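Side-chain contacts in NDP-N-acetyl-D-galactosaminuronic acid dehydrogenase (Methanosarcina mazei Go1, PDB 3G79), which probably oxidises UDP-N-acetyl-D-mannosamine to the corresponding uronate, using two molecules of NAD+ for each sugar nucleotide: residues A[359-364]-A[400-405]; A[376-381]-A[419-424]; A[406-411]-A[432-437]. All coordinates share one frame; numbering follows the deposited sequence.

Interaction 1. Residues A[359-364]-A[400-405]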
ATOM      1  N   LEU A 359      -8.482  -9.709  27.223  1.00 29.01           N
ATOM      2  CA  LEU A 359      -8.641  -8.276  27.382  1.00 29.26           C
ATOM      3  C   LEU A 359      -9.004  -7.686  26.051  1.00 30.35           C
ATOM      4  O   LEU A 359      -8.144  -7.430  25.223  1.00 30.99           O
ATOM      5  CB  LEU A 359      -7.338  -7.672  27.867  1.00 28.72           C
ATOM      6  CG  LEU A 359      -7.130  -7.604  29.380  1.00 14.70           C
ATOM      7  CD1 LEU A 359      -7.452  -8.906  30.076  1.00 27.98           C
ATOM      8  CD2 LEU A 359      -5.690  -7.164  29.617  1.00 28.30           C
ATOM      9  N   GLY A 360     -10.287  -7.504  25.801  1.00 31.46           N
ATOM     10  CA  GLY A 360     -10.664  -6.906  24.529  1.00 32.25           C
ATOM     11  C   GLY A 360     -11.471  -7.810  23.630  1.00 33.69           C
ATOM     12  O   GLY A 360     -10.971  -8.850  23.149  1.00 34.51           O
ATOM     13  N   TRP A 361     -12.726  -7.405  23.414  1.00 33.48           N
ATOM     14  CA  TRP A 361     -13.644  -8.106  22.538  1.00 33.11           C
ATOM     15  C   TRP A 361     -13.996  -7.274  21.297  1.00 35.24           C
ATOM     16  O   TRP A 361     -14.057  -7.821  20.202  1.00 35.63           O
ATOM     17  CB  TRP A 361     -14.899  -8.486  23.309  1.00 31.19           C
ATOM     18  CG  TRP A 361     -15.866  -9.288  22.517  1.00 27.99           C
ATOM     19  CD1 TRP A 361     -17.007  -8.847  21.968  1.00 29.41           C
ATOM     20  CD2 TRP A 361     -15.778 -10.686  22.201  1.00 29.23           C
ATOM     21  NE1 TRP A 361     -17.663  -9.873  21.343  1.00 28.57           N
ATOM     22  CE2 TRP A 361     -16.927 -11.017  21.474  1.00 28.00           C
ATOM     23  CE3 TRP A 361     -14.856 -11.690  22.493  1.00 27.60           C
ATOM     24  CZ2 TRP A 361     -17.167 -12.299  20.999  1.00 28.78           C
ATOM     25  CZ3 TRP A 361     -15.099 -12.955  22.038  1.00 29.37           C
ATOM     26  CH2 TRP A 361     -16.246 -13.258  21.303  1.00 27.79           C
ATOM     27  N   ALA A 362     -14.245  -5.965  21.441  1.00 37.08           N
ATOM     28  CA  ALA A 362     -14.285  -5.101  20.252  1.00 39.60           C
ATOM     29  C   ALA A 362     -12.910  -5.107  19.585  1.00 41.61           C
ATOM     30  O   ALA A 362     -11.961  -5.592  20.172  1.00 42.95           O
ATOM     31  CB  ALA A 362     -14.676  -3.723  20.612  1.00 39.76           C
ATOM     32  N   PHE A 363     -12.776  -4.590  18.372  1.00 43.00           N
ATOM     33  CA  PHE A 363     -11.441  -4.647  17.724  1.00 44.83           C
ATOM     34  C   PHE A 363     -10.810  -3.284  17.423  1.00 46.26           C
ATOM     35  O   PHE A 363      -9.640  -3.240  17.046  1.00 47.02           O
ATOM     36  CB  PHE A 363     -11.436  -5.558  16.483  1.00 44.55           C
ATOM     37  CG  PHE A 363     -12.507  -5.223  15.498  1.00 41.57           C
ATOM     38  CD1 PHE A 363     -12.232  -4.374  14.423  1.00 44.17           C
ATOM     39  CD2 PHE A 363     -13.798  -5.725  15.662  1.00 43.87           C
ATOM     40  CE1 PHE A 363     -13.236  -4.039  13.504  1.00 41.68           C
ATOM     41  CE2 PHE A 363     -14.829  -5.393  14.779  1.00 41.28           C
ATOM     42  CZ  PHE A 363     -14.560  -4.556  13.690  1.00 44.33           C
ATOM     43  N   ILE A 364     -11.569  -2.195  17.618  1.00 46.99           N
ATOM     44  CA  ILE A 364     -11.029  -0.811  17.549  1.00 47.12           C
ATOM     45  C   ILE A 364     -10.828  -0.182  18.922  1.00 47.17           C
ATOM     46  O   ILE A 364     -11.692  -0.284  19.777  1.00 47.30           O
ATOM     47  CB  ILE A 364     -11.893   0.203  16.696  1.00 46.55           C
ATOM     48  CG1 ILE A 364     -12.605  -0.467  15.517  1.00 40.08           C
ATOM     49  CG2 ILE A 364     -11.013   1.367  16.215  1.00 40.07           C
ATOM     50  CD1 ILE A 364     -13.990  -0.876  15.862  1.00 45.58           C
ATOM     51  N   PRO A 400     -24.232 -11.766  21.356  1.00 58.89           N
ATOM     52  CA  PRO A 400     -25.110 -12.941  21.308  1.00 58.74           C
ATOM     53  C   PRO A 400     -24.375 -14.259  21.680  1.00 58.01           C
ATOM     54  O   PRO A 400     -23.328 -14.584  21.091  1.00 57.38           O
ATOM     55  CB  PRO A 400     -25.626 -12.937  19.853  1.00 58.83           C
ATOM     56  CG  PRO A 400     -25.218 -11.568  19.277  1.00 43.59           C
ATOM     57  CD  PRO A 400     -24.007 -11.173  20.020  1.00 58.32           C
ATOM     58  N   GLY A 401     -24.937 -14.969  22.668  1.00 57.68           N
ATOM     59  CA  GLY A 401     -24.455 -16.277  23.142  1.00 57.00           C
ATOM     60  C   GLY A 401     -23.027 -16.302  23.673  1.00 56.20           C
ATOM     61  O   GLY A 401     -22.368 -17.336  23.604  1.00 56.77           O
ATOM     62  N   VAL A 402     -22.555 -15.168  24.200  1.00 54.31           N
ATOM     63  CA  VAL A 402     -21.164 -14.981  24.657  1.00 51.68           C
ATOM     64  C   VAL A 402     -21.145 -13.921  25.773  1.00 49.93           C
ATOM     65  O   VAL A 402     -21.548 -12.785  25.550  1.00 48.78           O
ATOM     66  CB  VAL A 402     -20.240 -14.555  23.456  1.00 51.27           C
ATOM     67  CG1 VAL A 402     -18.997 -13.829  23.908  1.00 26.81           C
ATOM     68  CG2 VAL A 402     -19.853 -15.747  22.604  1.00 27.40           C
ATOM     69  N   GLU A 403     -20.675 -14.285  26.968  1.00 49.70           N
ATOM     70  CA  GLU A 403     -20.717 -13.350  28.115  1.00 49.35           C
ATOM     71  C   GLU A 403     -19.442 -12.528  28.351  1.00 47.80           C
ATOM     72  O   GLU A 403     -18.365 -13.082  28.501  1.00 47.53           O
ATOM     73  CB  GLU A 403     -21.228 -14.025  29.413  1.00 50.21           C
ATOM     74  CG  GLU A 403     -20.788 -15.471  29.675  1.00 64.20           C
ATOM     75  CD  GLU A 403     -21.376 -16.062  30.987  1.00 51.72           C
ATOM     76  OE1 GLU A 403     -21.466 -17.308  31.094  1.00 64.03           O
ATOM     77  OE2 GLU A 403     -21.743 -15.288  31.906  1.00 64.08           O
ATOM     78  N   ILE A 404     -19.598 -11.202  28.356  1.00 46.81           N
ATOM     79  CA  ILE A 404     -18.494 -10.227  28.397  1.00 45.98           C
ATOM     80  C   ILE A 404     -18.604  -9.466  29.698  1.00 45.60           C
ATOM     81  O   ILE A 404     -19.708  -9.190  30.158  1.00 45.94           O
ATOM     82  CB  ILE A 404     -18.556  -9.169  27.197  1.00 45.67           C
ATOM     83  CG1 ILE A 404     -18.173  -9.762  25.831  1.00 38.70           C
ATOM     84  CG2 ILE A 404     -17.588  -8.008  27.407  1.00 37.74           C
ATOM     85  CD1 ILE A 404     -19.118 -10.754  25.237  1.00 45.23           C
ATOM     86  N   SER A 405     -17.474  -9.097  30.288  1.00 45.53           N
ATOM     87  CA  SER A 405     -17.525  -8.422  31.587  1.00 45.80           C
ATOM     88  C   SER A 405     -16.889  -7.015  31.606  1.00 46.19           C
ATOM     89  O   SER A 405     -15.934  -6.723  30.870  1.00 46.48           O
ATOM     90  CB  SER A 405     -16.949  -9.337  32.686  1.00 45.36           C
ATOM     91  OG  SER A 405     -16.915  -8.694  33.944  1.00 33.97           O
TER
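The backbones come nearest at Trp361 and Ile404, whose CA atoms are 7.9 Å apart, a spacing bridged by side chains. Trp361, in the loop that follows strand 355-359, directs its indole at segment 400-405; with CG anti to the backbone N (chi1 -176°), the ring reaches out from its own backbone to meet two aliphatic residues over one and the same face. Val402 covers the six-membered ring: Val402 CG1 lies 4.1 Å from that ring's centroid, 27° off the normal, and is nearest to Trp361 CZ2, at 3.8 Å. Ile404 covers the five-membered ring, its CG1 standing 4.2 Å from the centroid and 17° off the normal. Both are CH-pi contacts, and the Ile404 side chain crosses the indole at about a right angle. Tyr399 meets the same indole edge-to-face, and Arg379 of helix 375-385 touches both Trp361 and Val402. Asp393 OD1 accepts hydrogen bonds from Trp361 N and Ala362 N, fixing the backbone from which the indole springs. The loop leaving a central strand of the parallel sheet is thus joined to segment 400-405, which runs into the short edge strand, by dispersion and CH-pi attraction over a large flat surface, with few directional demands.

Interaction 2. Residues A[376-381]-A[419-424]; sequences EPYRDL and VVLAGH
Apolar packing carries this contact, in which Tyr378 of helix 375-385 spans the 9.3 Å between its own CA and the CA of Leu421. With CG anti to the backbone N (chi1 176°), the ring extends from the helix to reach Val419 and Leu421, and it is met at two levels. At its root, Leu421 CD2 lies 4.0 Å from Tyr378 CG and just as near CB, its side chain crossing the tyrosine at about a right angle. At the far end, Val419 comes from the opposite direction, and its CG1 lies 3.7 Å from Tyr378 CZ. Both methyls stand oblique to the ring.

The polar element is the phenol oxygen, wedged against the valine fork: Tyr378 OH is 3.4 Å from Val419 CG2 and 3.5 Å from Val419 CG1. It is buried here and has no hydrogen-bonding partner in the model. Met336 and Thr340 of helix 321-345 and Val356 and Met358 of strand 355-359 also touch the tyrosine side chain.

Backbone hydrogen bonds hold the helix and the strand each in its own right. Within the helix Asp380 N donates to Glu376 O at 2.9 Å, while Val419 and Leu421 both bond through their backbones to Leu359, as parallel neighbours in the Rossmann-like alpha/beta layer of the UDP-binding domain. A serine in place of Tyr378 would probably leave Val419 and Leu421 without their shared partner and open a gap between helix and sheet. The chemistry therefore implies a helix seated on the sheet by shape and hydrophobic burial, with the hydroxyl probably paying a desolvation cost that nothing in the model visibly repays.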
ATOM      1  N   GLU A 376     -13.342 -13.592  18.426  1.00 28.34           N
ATOM      2  CA  GLU A 376     -14.173 -14.789  18.441  1.00 29.26           C
ATOM      3  C   GLU A 376     -13.377 -16.031  18.017  1.00 28.90           C
ATOM      4  O   GLU A 376     -13.217 -16.925  18.825  1.00 29.16           O
ATOM      5  CB  GLU A 376     -15.447 -14.614  17.622  1.00 30.41           C
ATOM      6  CG  GLU A 376     -16.440 -15.697  17.812  1.00 63.00           C
ATOM      7  CD  GLU A 376     -17.856 -15.219  17.547  1.00 33.30           C
ATOM      8  OE1 GLU A 376     -18.750 -16.080  17.385  1.00 63.86           O
ATOM      9  OE2 GLU A 376     -18.087 -13.982  17.529  1.00 63.47           O
ATOM     10  N   PRO A 377     -12.838 -16.082  16.770  1.00 29.15           N
ATOM     11  CA  PRO A 377     -12.106 -17.330  16.482  1.00 28.92           C
ATOM     12  C   PRO A 377     -10.997 -17.641  17.485  1.00 29.00           C
ATOM     13  O   PRO A 377     -10.688 -18.801  17.670  1.00 30.17           O
ATOM     14  CB  PRO A 377     -11.548 -17.122  15.072  1.00 28.21           C
ATOM     15  CG  PRO A 377     -11.502 -15.630  14.887  1.00 35.13           C
ATOM     16  CD  PRO A 377     -12.664 -15.090  15.681  1.00 29.16           C
ATOM     17  N   TYR A 378     -10.426 -16.634  18.142  1.00 28.81           N
ATOM     18  CA  TYR A 378      -9.404 -16.874  19.161  1.00 28.72           C
ATOM     19  C   TYR A 378     -10.019 -17.530  20.369  1.00 29.61           C
ATOM     20  O   TYR A 378      -9.540 -18.574  20.829  1.00 29.91           O
ATOM     21  CB  TYR A 378      -8.703 -15.594  19.582  1.00 28.32           C
ATOM     22  CG  TYR A 378      -7.698 -15.840  20.706  1.00 27.25           C
ATOM     23  CD1 TYR A 378      -6.307 -15.908  20.452  1.00 28.22           C
ATOM     24  CD2 TYR A 378      -8.136 -16.002  22.039  1.00 28.31           C
ATOM     25  CE1 TYR A 378      -5.408 -16.140  21.490  1.00 25.56           C
ATOM     26  CE2 TYR A 378      -7.257 -16.231  23.047  1.00 25.72           C
ATOM     27  CZ  TYR A 378      -5.882 -16.318  22.778  1.00 27.79           C
ATOM     28  OH  TYR A 378      -5.012 -16.544  23.846  1.00 25.13           O
ATOM     29  N   ARG A 379     -11.081 -16.920  20.892  1.00 30.65           N
ATOM     30  CA  ARG A 379     -11.786 -17.491  22.031  1.00 31.89           C
ATOM     31  C   ARG A 379     -12.156 -18.941  21.756  1.00 32.74           C
ATOM     32  O   ARG A 379     -12.058 -19.796  22.646  1.00 33.99           O
ATOM     33  CB  ARG A 379     -13.030 -16.670  22.386  1.00 32.32           C
ATOM     34  CG  ARG A 379     -13.891 -17.303  23.452  1.00 21.18           C
ATOM     35  CD  ARG A 379     -15.107 -16.487  23.736  1.00 32.64           C
ATOM     36  NE  ARG A 379     -15.940 -17.148  24.702  1.00 20.75           N
ATOM     37  CZ  ARG A 379     -16.970 -17.963  24.448  1.00 33.88           C
ATOM     38  NH1 ARG A 379     -17.349 -18.288  23.207  1.00 21.62           N
ATOM     39  NH2 ARG A 379     -17.627 -18.487  25.476  1.00 21.77           N
ATOM     40  N   ASP A 380     -12.531 -19.226  20.518  1.00 32.68           N
ATOM     41  CA  ASP A 380     -12.950 -20.567  20.146  1.00 33.97           C
ATOM     42  C   ASP A 380     -11.846 -21.605  20.179  1.00 33.87           C
ATOM     43  O   ASP A 380     -12.086 -22.742  20.627  1.00 34.17           O
ATOM     44  CB  ASP A 380     -13.692 -20.549  18.801  1.00 35.92           C
ATOM     45  CG  ASP A 380     -15.164 -20.162  18.965  1.00 53.71           C
ATOM     46  OD1 ASP A 380     -15.692 -20.277  20.094  1.00 36.44           O
ATOM     47  OD2 ASP A 380     -15.802 -19.747  17.976  1.00 37.57           O
ATOM     48  N   LEU A 381     -10.645 -21.220  19.724  1.00 33.52           N
ATOM     49  CA  LEU A 381      -9.447 -22.063  19.825  1.00 33.47           C
ATOM     50  C   LEU A 381      -9.104 -22.420  21.268  1.00 34.86           C
ATOM     51  O   LEU A 381      -8.782 -23.582  21.574  1.00 36.01           O
ATOM     52  CB  LEU A 381      -8.245 -21.402  19.143  1.00 33.33           C
ATOM     53  CG  LEU A 381      -8.325 -21.335  17.602  1.00 36.28           C
ATOM     54  CD1 LEU A 381      -7.320 -20.356  17.029  1.00 33.60           C
ATOM     55  CD2 LEU A 381      -8.246 -22.723  16.892  1.00 32.64           C
ATOM     56  N   VAL A 419      -4.176 -11.929  27.625  1.00 29.03           N
ATOM     57  CA  VAL A 419      -4.126 -11.840  26.172  1.00 29.42           C
ATOM     58  C   VAL A 419      -4.875 -10.594  25.651  1.00 30.75           C
ATOM     59  O   VAL A 419      -6.063 -10.411  25.899  1.00 30.28           O
ATOM     60  CB  VAL A 419      -4.675 -13.119  25.554  1.00 28.66           C
ATOM     61  CG1 VAL A 419      -4.494 -13.106  24.066  1.00 23.05           C
ATOM     62  CG2 VAL A 419      -3.932 -14.332  26.150  1.00 23.96           C
ATOM     63  N   VAL A 420      -4.155  -9.721  24.959  1.00 31.68           N
ATOM     64  CA  VAL A 420      -4.686  -8.391  24.654  1.00 32.20           C
ATOM     65  C   VAL A 420      -5.099  -8.368  23.171  1.00 32.40           C
ATOM     66  O   VAL A 420      -4.262  -8.627  22.306  1.00 32.03           O
ATOM     67  CB  VAL A 420      -3.628  -7.285  24.994  1.00 32.17           C
ATOM     68  CG1 VAL A 420      -4.151  -5.926  24.650  1.00 33.90           C
ATOM     69  CG2 VAL A 420      -3.244  -7.308  26.492  1.00 32.98           C
ATOM     70  N   LEU A 421      -6.385  -8.102  22.886  1.00 32.27           N
ATOM     71  CA  LEU A 421      -6.880  -8.196  21.490  1.00 32.74           C
ATOM     72  C   LEU A 421      -7.488  -6.910  20.922  1.00 33.28           C
ATOM     73  O   LEU A 421      -7.653  -6.778  19.696  1.00 32.68           O
ATOM     74  CB  LEU A 421      -7.830  -9.391  21.281  1.00 32.37           C
ATOM     75  CG  LEU A 421      -7.227 -10.747  21.668  1.00 37.30           C
ATOM     76  CD1 LEU A 421      -7.456 -11.010  23.140  1.00 32.48           C
ATOM     77  CD2 LEU A 421      -7.814 -11.875  20.856  1.00 32.58           C
ATOM     78  N   ALA A 422      -7.821  -5.977  21.816  1.00 34.07           N
ATOM     79  CA  ALA A 422      -8.261  -4.650  21.421  1.00 34.87           C
ATOM     80  C   ALA A 422      -7.275  -3.691  22.015  1.00 36.78           C
ATOM     81  O   ALA A 422      -6.795  -3.913  23.116  1.00 38.81           O
ATOM     82  CB  ALA A 422      -9.608  -4.380  21.960  1.00 34.64           C
ATOM     83  N   GLY A 423      -6.947  -2.626  21.307  1.00 36.97           N
ATOM     84  CA  GLY A 423      -6.089  -1.597  21.882  1.00 37.40           C
ATOM     85  C   GLY A 423      -6.745  -0.581  22.824  1.00 37.70           C
ATOM     86  O   GLY A 423      -6.238   0.540  22.957  1.00 38.04           O
ATOM     87  N   HIS A 424      -7.831  -0.967  23.513  1.00 36.68           N
ATOM     88  CA  HIS A 424      -8.517  -0.073  24.461  1.00 35.17           C
ATOM     89  C   HIS A 424      -7.544   0.644  25.370  1.00 37.55           C
ATOM     90  O   HIS A 424      -6.459   0.125  25.650  1.00 37.99           O
ATOM     91  CB  HIS A 424      -9.502  -0.848  25.302  1.00 32.59           C
ATOM     92  CG  HIS A 424     -10.621  -1.424  24.511  1.00 31.46           C
ATOM     93  ND1 HIS A 424     -11.101  -0.827  23.361  1.00 31.39           N
ATOM     94  CD2 HIS A 424     -11.362  -2.537  24.697  1.00 31.50           C
ATOM     95  CE1 HIS A 424     -12.074  -1.564  22.864  1.00 31.52           C
ATOM     96  NE2 HIS A 424     -12.263  -2.600  23.666  1.00 31.49           N
TER

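Interaction 3. Residues A[406-411]-A[432-437]; sequences DNLEEV and ADWAKK
This is a helix-to-helix contact near the surface of the UDP-binding domain, in which Trp434 of helix 432-439 reaches across to Leu408 and Glu409 at the start of helix 408-412. The CA atoms of Glu409 and Ala435 are 8.4 Å apart, and the indole makes the contact between the helices: CG is anti to the backbone N (chi1 -171°), which carries the six-membered ring outward to the other helix. Trp434 CZ3 meets the Leu408 CD1 methyl at 3.7 Å, an oblique approach. Trp434 CH2 comes 3.6 Å from Glu409 CA, and Glu409 N lies in the ring plane at the indole's edge. Trp434 CZ2 lies 3.9 Å from Glu409 CB, so the glutamate contributes its aliphatic part. Bent at chi2, its chain turns the carboxylate away to a salt bridge with Arg413, the carboxylate and indole planes being 86° apart.

Asn407 is the N-cap of the receiving helix: its OD1 accepts from Glu410 N at 3.1 Å, with the donor 50° out of the carbonyl plane. Leu408 and Glu409, which Trp434 touches, lie in the first turn just after this cap. Beneath it, Leu408 packs on Leu359 of strand 355-359 and His392 of strand 388-392, while Ala435 leans on Phe463, just before strand 464-467; the two helices thus sit over different parts of the parallel sheet, joined by the tryptophan.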
ATOM      1  N   ASP A 406     -17.470  -6.166  32.444  1.00 46.20           N
ATOM      2  CA  ASP A 406     -16.992  -4.820  32.757  1.00 46.66           C
ATOM      3  C   ASP A 406     -15.677  -4.838  33.563  1.00 46.25           C
ATOM      4  O   ASP A 406     -14.750  -4.101  33.240  1.00 46.41           O
ATOM      5  CB  ASP A 406     -18.077  -4.046  33.540  1.00 47.26           C
ATOM      6  CG  ASP A 406     -19.064  -4.986  34.267  1.00 65.47           C
ATOM      7  OD1 ASP A 406     -19.827  -5.699  33.569  1.00 48.42           O
ATOM      8  OD2 ASP A 406     -19.077  -5.042  35.528  1.00 48.36           O
ATOM      9  N   ASN A 407     -15.581  -5.681  34.596  1.00 45.18           N
ATOM     10  CA  ASN A 407     -14.467  -5.534  35.557  1.00 43.43           C
ATOM     11  C   ASN A 407     -13.242  -6.434  35.342  1.00 41.81           C
ATOM     12  O   ASN A 407     -13.309  -7.671  35.339  1.00 41.38           O
ATOM     13  CB  ASN A 407     -14.951  -5.389  37.035  1.00 43.11           C
ATOM     14  CG  ASN A 407     -14.780  -6.649  37.872  1.00 48.73           C
ATOM     15  OD1 ASN A 407     -13.756  -6.828  38.534  1.00 42.80           O
ATOM     16  ND2 ASN A 407     -15.796  -7.508  37.876  1.00 42.70           N
ATOM     17  N   LEU A 408     -12.128  -5.741  35.119  1.00 40.62           N
ATOM     18  CA  LEU A 408     -10.865  -6.317  34.734  1.00 39.13           C
ATOM     19  C   LEU A 408     -10.425  -7.331  35.772  1.00 40.23           C
ATOM     20  O   LEU A 408     -10.026  -8.442  35.426  1.00 40.65           O
ATOM     21  CB  LEU A 408      -9.826  -5.203  34.610  1.00 36.91           C
ATOM     22  CG  LEU A 408      -8.853  -5.203  33.432  1.00 44.28           C
ATOM     23  CD1 LEU A 408      -7.535  -4.560  33.815  1.00 35.24           C
ATOM     24  CD2 LEU A 408      -8.639  -6.577  32.891  1.00 34.87           C
ATOM     25  N   GLU A 409     -10.535  -6.933  37.040  1.00 41.07           N
ATOM     26  CA  GLU A 409     -10.086  -7.706  38.202  1.00 41.51           C
ATOM     27  C   GLU A 409     -10.655  -9.119  38.174  1.00 40.46           C
ATOM     28  O   GLU A 409      -9.928 -10.106  38.364  1.00 40.49           O
ATOM     29  CB  GLU A 409     -10.486  -6.977  39.504  1.00 42.72           C
ATOM     30  CG  GLU A 409      -9.751  -7.401  40.793  1.00 58.67           C
ATOM     31  CD  GLU A 409     -10.268  -8.707  41.418  1.00 44.13           C
ATOM     32  OE1 GLU A 409     -11.471  -9.030  41.284  1.00 58.93           O
ATOM     33  OE2 GLU A 409      -9.457  -9.420  42.064  1.00 59.22           O
ATOM     34  N   GLU A 410     -11.955  -9.232  37.932  1.00 39.07           N
ATOM     35  CA  GLU A 410     -12.541 -10.558  38.044  1.00 37.89           C
ATOM     36  C   GLU A 410     -12.073 -11.411  36.866  1.00 35.83           C
ATOM     37  O   GLU A 410     -11.748 -12.573  37.019  1.00 35.46           O
ATOM     38  CB  GLU A 410     -14.075 -10.524  38.314  1.00 38.01           C
ATOM     39  CG  GLU A 410     -15.041 -10.466  37.148  1.00 39.09           C
ATOM     40  CD  GLU A 410     -16.501 -10.801  37.572  1.00 39.66           C
ATOM     41  OE1 GLU A 410     -17.277 -11.290  36.711  1.00 39.05           O
ATOM     42  OE2 GLU A 410     -16.867 -10.585  38.762  1.00 39.38           O
ATOM     43  N   VAL A 411     -11.976 -10.783  35.705  1.00 35.05           N
ATOM     44  CA  VAL A 411     -11.474 -11.437  34.506  1.00 33.84           C
ATOM     45  C   VAL A 411     -10.013 -11.868  34.646  1.00 32.63           C
ATOM     46  O   VAL A 411      -9.654 -12.969  34.260  1.00 32.38           O
ATOM     47  CB  VAL A 411     -11.657 -10.555  33.291  1.00 33.65           C
ATOM     48  CG1 VAL A 411     -10.877 -11.129  32.119  1.00 18.81           C
ATOM     49  CG2 VAL A 411     -13.133 -10.453  32.962  1.00 17.81           C
ATOM     50  N   ALA A 432       2.131  -3.680  35.330  1.00 39.06           N
ATOM     51  CA  ALA A 432       2.616  -5.035  35.572  1.00 38.90           C
ATOM     52  C   ALA A 432       2.288  -5.592  36.978  1.00 39.23           C
ATOM     53  O   ALA A 432       1.756  -6.692  37.095  1.00 39.81           O
ATOM     54  CB  ALA A 432       4.136  -5.142  35.270  1.00 38.79           C
ATOM     55  N   ASP A 433       2.611  -4.832  38.024  1.00 38.75           N
ATOM     56  CA  ASP A 433       2.378  -5.224  39.418  1.00 38.77           C
ATOM     57  C   ASP A 433       0.998  -5.806  39.636  1.00 37.65           C
ATOM     58  O   ASP A 433       0.830  -6.869  40.247  1.00 37.52           O
ATOM     59  CB  ASP A 433       2.436  -3.993  40.328  1.00 39.56           C
ATOM     60  CG  ASP A 433       3.820  -3.531  40.607  1.00 49.68           C
ATOM     61  OD1 ASP A 433       4.754  -4.336  40.458  1.00 39.70           O
ATOM     62  OD2 ASP A 433       3.957  -2.337  40.977  1.00 40.50           O
ATOM     63  N   TRP A 434       0.022  -5.055  39.143  1.00 36.59           N
ATOM     64  CA  TRP A 434      -1.374  -5.302  39.389  1.00 36.04           C
ATOM     65  C   TRP A 434      -1.804  -6.602  38.732  1.00 35.50           C
ATOM     66  O   TRP A 434      -2.408  -7.457  39.377  1.00 36.09           O
ATOM     67  CB  TRP A 434      -2.203  -4.131  38.874  1.00 35.46           C
ATOM     68  CG  TRP A 434      -3.604  -4.204  39.265  1.00 35.29           C
ATOM     69  CD1 TRP A 434      -4.162  -3.698  40.403  1.00 35.64           C
ATOM     70  CD2 TRP A 434      -4.671  -4.814  38.528  1.00 35.51           C
ATOM     71  NE1 TRP A 434      -5.521  -3.955  40.420  1.00 35.59           N
ATOM     72  CE2 TRP A 434      -5.855  -4.644  39.283  1.00 35.46           C
ATOM     73  CE3 TRP A 434      -4.745  -5.486  37.308  1.00 35.38           C
ATOM     74  CZ2 TRP A 434      -7.099  -5.120  38.852  1.00 35.42           C
ATOM     75  CZ3 TRP A 434      -5.979  -5.957  36.883  1.00 35.42           C
ATOM     76  CH2 TRP A 434      -7.139  -5.770  37.654  1.00 35.46           C
ATOM     77  N   ALA A 435      -1.473  -6.757  37.461  1.00 34.68           N
ATOM     78  CA  ALA A 435      -1.829  -7.974  36.724  1.00 33.94           C
ATOM     79  C   ALA A 435      -1.119  -9.168  37.324  1.00 34.15           C
ATOM     80  O   ALA A 435      -1.683 -10.263  37.392  1.00 34.68           O
ATOM     81  CB  ALA A 435      -1.499  -7.837  35.237  1.00 32.87           C
ATOM     82  N   LYS A 436       0.112  -8.956  37.776  1.00 34.07           N
ATOM     83  CA  LYS A 436       0.867 -10.011  38.421  1.00 34.19           C
ATOM     84  C   LYS A 436       0.163 -10.471  39.682  1.00 34.41           C
ATOM     85  O   LYS A 436       0.053 -11.665  39.928  1.00 34.56           O
ATOM     86  CB  LYS A 436       2.273  -9.544  38.776  1.00 33.97           C
ATOM     87  CG  LYS A 436       3.324 -10.658  38.780  1.00 34.76           C
ATOM     88  CD  LYS A 436       3.504 -11.273  40.136  1.00 33.35           C
ATOM     89  CE  LYS A 436       4.505 -12.445  40.094  1.00 35.69           C
ATOM     90  NZ  LYS A 436       5.894 -11.991  39.764  1.00 33.03           N
ATOM     91  N   LYS A 437      -0.302  -9.529  40.489  1.00 34.67           N
ATOM     92  CA  LYS A 437      -0.894  -9.928  41.758  1.00 35.10           C
ATOM     93  C   LYS A 437      -2.313 -10.449  41.585  1.00 33.37           C
ATOM     94  O   LYS A 437      -2.680 -11.440  42.198  1.00 34.18           O
ATOM     95  CB  LYS A 437      -0.731  -8.865  42.872  1.00 36.85           C
ATOM     96  CG  LYS A 437      -1.659  -7.642  42.867  1.00 59.42           C
ATOM     97  CD  LYS A 437      -0.915  -6.346  43.336  1.00 38.96           C
ATOM     98  CE  LYS A 437       0.181  -6.624  44.407  1.00 59.62           C
ATOM     99  NZ  LYS A 437       1.446  -5.838  44.183  1.00 39.49           N
TER

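All three contacts belong to the UDP-binding domain and its parallel sheet, but at different depths. Interaction 2 is the fully buried one, interaction 1 is partly buried and interaction 3 lies at the surface. Interactions 1 and 2 have centres about 8 Å apart and draw on strands 355-359 and 417-420, adjacent in the sheet. Interaction 3, its centre about 17 Å from either, follows interaction 1 along the chain, strand 404-405 leading into helix 408-412, and Ser405 packs on Val411. Each turns on a single aromatic: an indole face under aliphatic groups in 1, an oblique phenol among methyls in 2, and in 3 an indole set against a helix start, where a glutamate lends its aliphatic part.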